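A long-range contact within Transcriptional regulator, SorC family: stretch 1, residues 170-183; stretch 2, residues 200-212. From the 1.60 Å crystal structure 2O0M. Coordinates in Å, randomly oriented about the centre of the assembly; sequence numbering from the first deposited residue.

Stretch 1 170-183: HNLFVPARGGIGEA
Stretch 2, residues 200-212: GGNYRALYVPEQL

Two segments of one chain meet in a short parallel β pairing that gives way to a loop-on-loop contact centred on the carboxylate of Glu-210, burying 773 Å² in all. Stretch 1 is extended through residues 170-175 (Leu-172 phi/psi -114/129, Phe-173 -106/132); stretch 2 contributes the brief strand 202-203 (-131/166 and -138/159), entered from Gly-200, whose positive phi (84/9) closes a helix in a Schellman motif. Leu-172 pairs with Asn-202 (CA-CA 4.8 Å) and Phe-173 with Tyr-203 (CA-CA 4.5 Å). The ladder alternates as parallel strands require: Asn-202 N donates to Asn-171 O (3.0 Å), Phe-173 N to Asn-202 O (2.8 Å), and Arg-204 N to Phe-173 O (3.0 Å). Water 1 donates to Asn-171 O (2.8 Å) and accepts from Asn-202 ND2 (2.9 Å), tying the Asn-202 side chain to the partner backbone.

Leu-172 (t, p) and Asn-202 (chi1 m) share one face of the sheet, CD1 of Leu-172 lying 4.0 Å from CB of Asn-202; Leu-172 CD1 also packs on Arg-204 CG at 3.8 Å. Phe-173 (m, chi2 -96°) and Tyr-203 (p, chi2 98°) occupy the other face, but meet only near their bases, CB to CB 4.5 Å, because the end of the tyrosine leads away. At Gly-201 a CB would fall 2.6 Å from Asn-171 O, a clash.

Beyond the ladder, Pro-175 (C-gamma endo) has no amide hydrogen and makes apolar contact instead, its CG 3.6 Å from CB of Leu-206 (t, p). Gly-178 follows at -107/167, where a CB would crowd Leu-206 CD2 at 3.0 Å and Val-208 CB at 3.4 Å. The backbones then come close, Gly-179 CA (phi/psi 68/36) 4.2 Å from Glu-210 CA.

Glu-210 (m, m, chi3 -96°; phi/psi -67/-29) folds its carboxylate against the turn, offering acceptors to backbone amides: Ile-180 N donates to OE2 of Glu-210 (3.1 Å) and Glu-182 N to OE1 of Glu-210 (2.9 Å). Water 2 donates to Arg-177 O (2.8 Å) and Glu-210 OE2 (2.7 Å), while water 3 accepts from Gly-179 N (2.8 Å). Gly-181 N sits 2.9 Å from Glu-210 O, but the angle is too poor for a hydrogen bond. Gly-181, at 94/12, has angles that call for glycine; its O accepts a weak bond from Gln-211 NE2 (3.1 Å), the side chain of Gln-211 (m, chi2 92°, chi3 -6°) leaving sideways, its end coming nearer to stretch 1.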

# COMPACT_ATOMS: atom_id res chain seq x y z
N HIS A 170 -18.35 5.47 9.32
CA HIS A 170 -18.54 5.37 7.88
C HIS A 170 -17.21 5.49 7.18
O HIS A 170 -16.58 6.55 7.23
CB HIS A 170 -19.50 6.45 7.40
CG HIS A 170 -20.79 6.47 8.15
ND1 HIS A 170 -21.37 7.64 8.59
CD2 HIS A 170 -21.57 5.46 8.60
CE1 HIS A 170 -22.48 7.35 9.25
NE2 HIS A 170 -22.63 6.04 9.26
N ASN A 171 -16.81 4.41 6.52
CA ASN A 171 -15.50 4.36 5.84
C ASN A 171 -15.62 4.50 4.34
O ASN A 171 -16.42 3.81 3.70
CB ASN A 171 -14.81 3.04 6.17
CG ASN A 171 -14.69 2.80 7.66
OD1 ASN A 171 -15.02 1.71 8.16
ND2 ASN A 171 -14.21 3.80 8.39
N LEU A 172 -14.79 5.39 3.78
CA LEU A 172 -14.68 5.60 2.34
C LEU A 172 -13.28 5.16 1.88
O LEU A 172 -12.27 5.61 2.43
CB LEU A 172 -14.89 7.07 2.01
CG LEU A 172 -14.79 7.48 0.55
CD1 LEU A 172 -15.97 6.94 -0.23
CD2 LEU A 172 -14.69 8.98 0.42
N PHE A 173 -13.23 4.32 0.85
CA PHE A 173 -11.97 3.84 0.29
C PHE A 173 -11.70 4.53 -1.05
O PHE A 173 -12.58 4.62 -1.91
CB PHE A 173 -11.97 2.31 0.12
CG PHE A 173 -12.14 1.56 1.41
CD1 PHE A 173 -11.04 1.09 2.11
CD2 PHE A 173 -13.41 1.39 1.95
CE1 PHE A 173 -11.21 0.39 3.31
CE2 PHE A 173 -13.59 0.70 3.17
CZ PHE A 173 -12.47 0.22 3.85
N VAL A 174 -10.47 5.02 -1.19
CA VAL A 174 -10.03 5.66 -2.40
C VAL A 174 -8.63 5.17 -2.74
O VAL A 174 -7.88 4.76 -1.84
CB VAL A 174 -10.00 7.20 -2.23
CG1 VAL A 174 -11.40 7.73 -2.01
CG2 VAL A 174 -9.08 7.61 -1.07
N PRO A 175 -8.27 5.20 -4.02
CA PRO A 175 -6.88 4.88 -4.36
C PRO A 175 -5.92 5.96 -3.85
O PRO A 175 -6.28 7.13 -3.87
CB PRO A 175 -6.89 4.90 -5.88
CG PRO A 175 -8.00 5.86 -6.21
CD PRO A 175 -9.06 5.55 -5.21
N ALA A 176 -4.72 5.57 -3.42
CA ALA A 176 -3.73 6.54 -2.92
C ALA A 176 -3.03 7.26 -4.07
O ALA A 176 -2.54 8.39 -3.92
CB ALA A 176 -2.70 5.86 -2.06
N ARG A 177 -2.97 6.56 -5.21
CA ARG A 177 -2.32 7.08 -6.40
C ARG A 177 -3.05 6.69 -7.67
O ARG A 177 -3.59 5.60 -7.77
CB ARG A 177 -0.89 6.52 -6.53
CG ARG A 177 0.11 7.14 -5.61
CD ARG A 177 0.32 8.60 -5.97
NE ARG A 177 1.53 9.16 -5.38
CZ ARG A 177 2.74 9.18 -5.93
NH1 ARG A 177 2.97 8.66 -7.14
NH2 ARG A 177 3.73 9.74 -5.26
N GLY A 178 -2.99 7.57 -8.67
CA GLY A 178 -3.37 7.23 -10.03
C GLY A 178 -2.14 7.09 -10.92
O GLY A 178 -1.04 7.46 -10.53
N GLY A 179 -2.33 6.53 -12.11
CA GLY A 179 -1.24 6.48 -13.09
C GLY A 179 -0.11 5.55 -12.70
O GLY A 179 1.06 5.82 -12.97
N ILE A 180 -0.46 4.45 -12.06
CA ILE A 180 0.55 3.53 -11.54
C ILE A 180 0.96 2.46 -12.55
O ILE A 180 2.07 1.93 -12.47
CB ILE A 180 0.06 2.88 -10.23
CG1 ILE A 180 -0.08 3.94 -9.13
CG2 ILE A 180 0.98 1.74 -9.78
CD1 ILE A 180 1.22 4.51 -8.63
N GLY A 181 0.08 2.12 -13.49
CA GLY A 181 0.42 1.18 -14.56
C GLY A 181 0.05 -0.28 -14.31
O GLY A 181 0.47 -1.17 -15.06
N GLU A 182 -0.74 -0.56 -13.28
CA GLU A 182 -1.17 -1.94 -13.03
C GLU A 182 -2.32 -2.35 -13.95
O GLU A 182 -3.02 -1.51 -14.51
CB GLU A 182 -1.62 -2.15 -11.59
CG GLU A 182 -0.54 -1.93 -10.55
CD GLU A 182 0.52 -3.03 -10.48
OE1 GLU A 182 0.53 -3.99 -11.26
OE2 GLU A 182 1.37 -2.90 -9.59
N ALA A 183 -2.51 -3.66 -14.06
CA ALA A 183 -3.70 -4.23 -14.72
C ALA A 183 -4.94 -4.10 -13.84
O ALA A 183 -4.84 -3.95 -12.62
CB ALA A 183 -3.45 -5.67 -15.08
N GLY A 200 -18.52 -3.20 4.07
CA GLY A 200 -19.78 -2.47 4.20
C GLY A 200 -19.68 -0.98 3.97
O GLY A 200 -20.64 -0.24 4.21
N GLY A 201 -18.51 -0.52 3.51
CA GLY A 201 -18.29 0.90 3.28
C GLY A 201 -18.57 1.32 1.86
O GLY A 201 -19.35 0.67 1.13
N ASN A 202 -17.93 2.42 1.47
CA ASN A 202 -18.10 3.00 0.16
C ASN A 202 -16.75 3.29 -0.47
O ASN A 202 -15.73 3.27 0.21
CB ASN A 202 -18.92 4.27 0.28
CG ASN A 202 -20.39 3.98 0.50
OD1 ASN A 202 -21.09 3.59 -0.43
ND2 ASN A 202 -20.85 4.12 1.75
N TYR A 203 -16.75 3.54 -1.77
CA TYR A 203 -15.53 3.89 -2.48
C TYR A 203 -15.77 5.01 -3.45
O TYR A 203 -16.91 5.28 -3.86
CB TYR A 203 -14.92 2.68 -3.21
CG TYR A 203 -15.65 2.24 -4.47
CD1 TYR A 203 -15.21 2.64 -5.72
CD2 TYR A 203 -16.75 1.39 -4.40
CE1 TYR A 203 -15.85 2.23 -6.88
CE2 TYR A 203 -17.40 0.96 -5.55
CZ TYR A 203 -16.95 1.40 -6.79
OH TYR A 203 -17.58 1.01 -7.95
N ARG A 204 -14.68 5.68 -3.79
CA ARG A 204 -14.66 6.61 -4.90
C ARG A 204 -13.43 6.33 -5.75
O ARG A 204 -12.31 6.46 -5.28
CB ARG A 204 -14.65 8.05 -4.39
CG ARG A 204 -15.97 8.48 -3.75
CD ARG A 204 -17.05 8.67 -4.78
NE ARG A 204 -16.77 9.81 -5.65
CZ ARG A 204 -16.99 11.08 -5.32
NH1 ARG A 204 -17.51 11.41 -4.15
NH2 ARG A 204 -16.69 12.02 -6.19
N ALA A 205 -13.67 5.92 -6.99
CA ALA A 205 -12.59 5.64 -7.92
C ALA A 205 -12.02 6.95 -8.43
O ALA A 205 -12.73 7.94 -8.54
CB ALA A 205 -13.07 4.79 -9.07
N LEU A 206 -10.73 6.94 -8.72
CA LEU A 206 -10.07 8.07 -9.35
C LEU A 206 -9.99 7.71 -10.82
O LEU A 206 -9.31 6.75 -11.19
CB LEU A 206 -8.68 8.28 -8.75
CG LEU A 206 -7.82 9.37 -9.39
CD1 LEU A 206 -8.43 10.75 -9.24
CD2 LEU A 206 -6.45 9.33 -8.76
N TYR A 207 -10.72 8.45 -11.65
CA TYR A 207 -10.91 8.03 -13.03
C TYR A 207 -9.78 8.56 -13.89
O TYR A 207 -9.95 9.38 -14.79
CB TYR A 207 -12.33 8.39 -13.51
CG TYR A 207 -13.34 7.36 -13.04
CD1 TYR A 207 -14.27 7.65 -12.06
CD2 TYR A 207 -13.33 6.08 -13.55
CE1 TYR A 207 -15.19 6.68 -11.64
CE2 TYR A 207 -14.26 5.10 -13.13
CZ TYR A 207 -15.17 5.40 -12.17
OH TYR A 207 -16.06 4.41 -11.77
N VAL A 208 -8.59 8.07 -13.57
CA VAL A 208 -7.36 8.37 -14.27
C VAL A 208 -6.86 7.04 -14.80
O VAL A 208 -6.74 6.09 -14.04
CB VAL A 208 -6.33 9.00 -13.29
CG1 VAL A 208 -4.95 9.10 -13.94
CG2 VAL A 208 -6.80 10.37 -12.85
N PRO A 209 -6.62 6.93 -16.12
CA PRO A 209 -6.08 5.66 -16.61
C PRO A 209 -4.75 5.27 -15.95
O PRO A 209 -3.99 6.15 -15.55
CB PRO A 209 -5.87 5.92 -18.10
CG PRO A 209 -6.89 6.97 -18.43
CD PRO A 209 -6.90 7.87 -17.22
N GLU A 210 -4.50 3.97 -15.81
CA GLU A 210 -3.27 3.50 -15.17
C GLU A 210 -2.03 3.82 -15.99
O GLU A 210 -0.94 3.99 -15.44
CB GLU A 210 -3.34 2.01 -14.87
CG GLU A 210 -4.09 1.70 -13.60
CD GLU A 210 -3.28 2.03 -12.36
OE1 GLU A 210 -2.63 1.13 -11.81
OE2 GLU A 210 -3.28 3.21 -11.94
N GLN A 211 -2.21 3.90 -17.31
CA GLN A 211 -1.22 4.46 -18.22
C GLN A 211 -1.91 5.62 -18.95
O GLN A 211 -3.01 5.44 -19.48
CB GLN A 211 -0.75 3.41 -19.22
CG GLN A 211 0.37 2.50 -18.71
CD GLN A 211 -0.11 1.21 -18.05
OE1 GLN A 211 -1.32 1.00 -17.87
NE2 GLN A 211 0.85 0.34 -17.69
N LEU A 212 -1.29 6.79 -18.96
CA LEU A 212 -1.93 7.99 -19.54
C LEU A 212 -0.94 8.99 -20.13
O LEU A 212 0.26 8.93 -19.85
CB LEU A 212 -2.82 8.72 -18.52
CG LEU A 212 -2.35 9.14 -17.11
CD1 LEU A 212 -0.86 9.14 -16.88
CD2 LEU A 212 -2.93 10.50 -16.75
O HOH W 1 -19.10 4.55 4.00
O HOH W 2 -3.82 3.34 -9.33
O HOH W 3 -4.92 5.39 -12.28
O HOH W 4 -2.71 -0.93 -17.11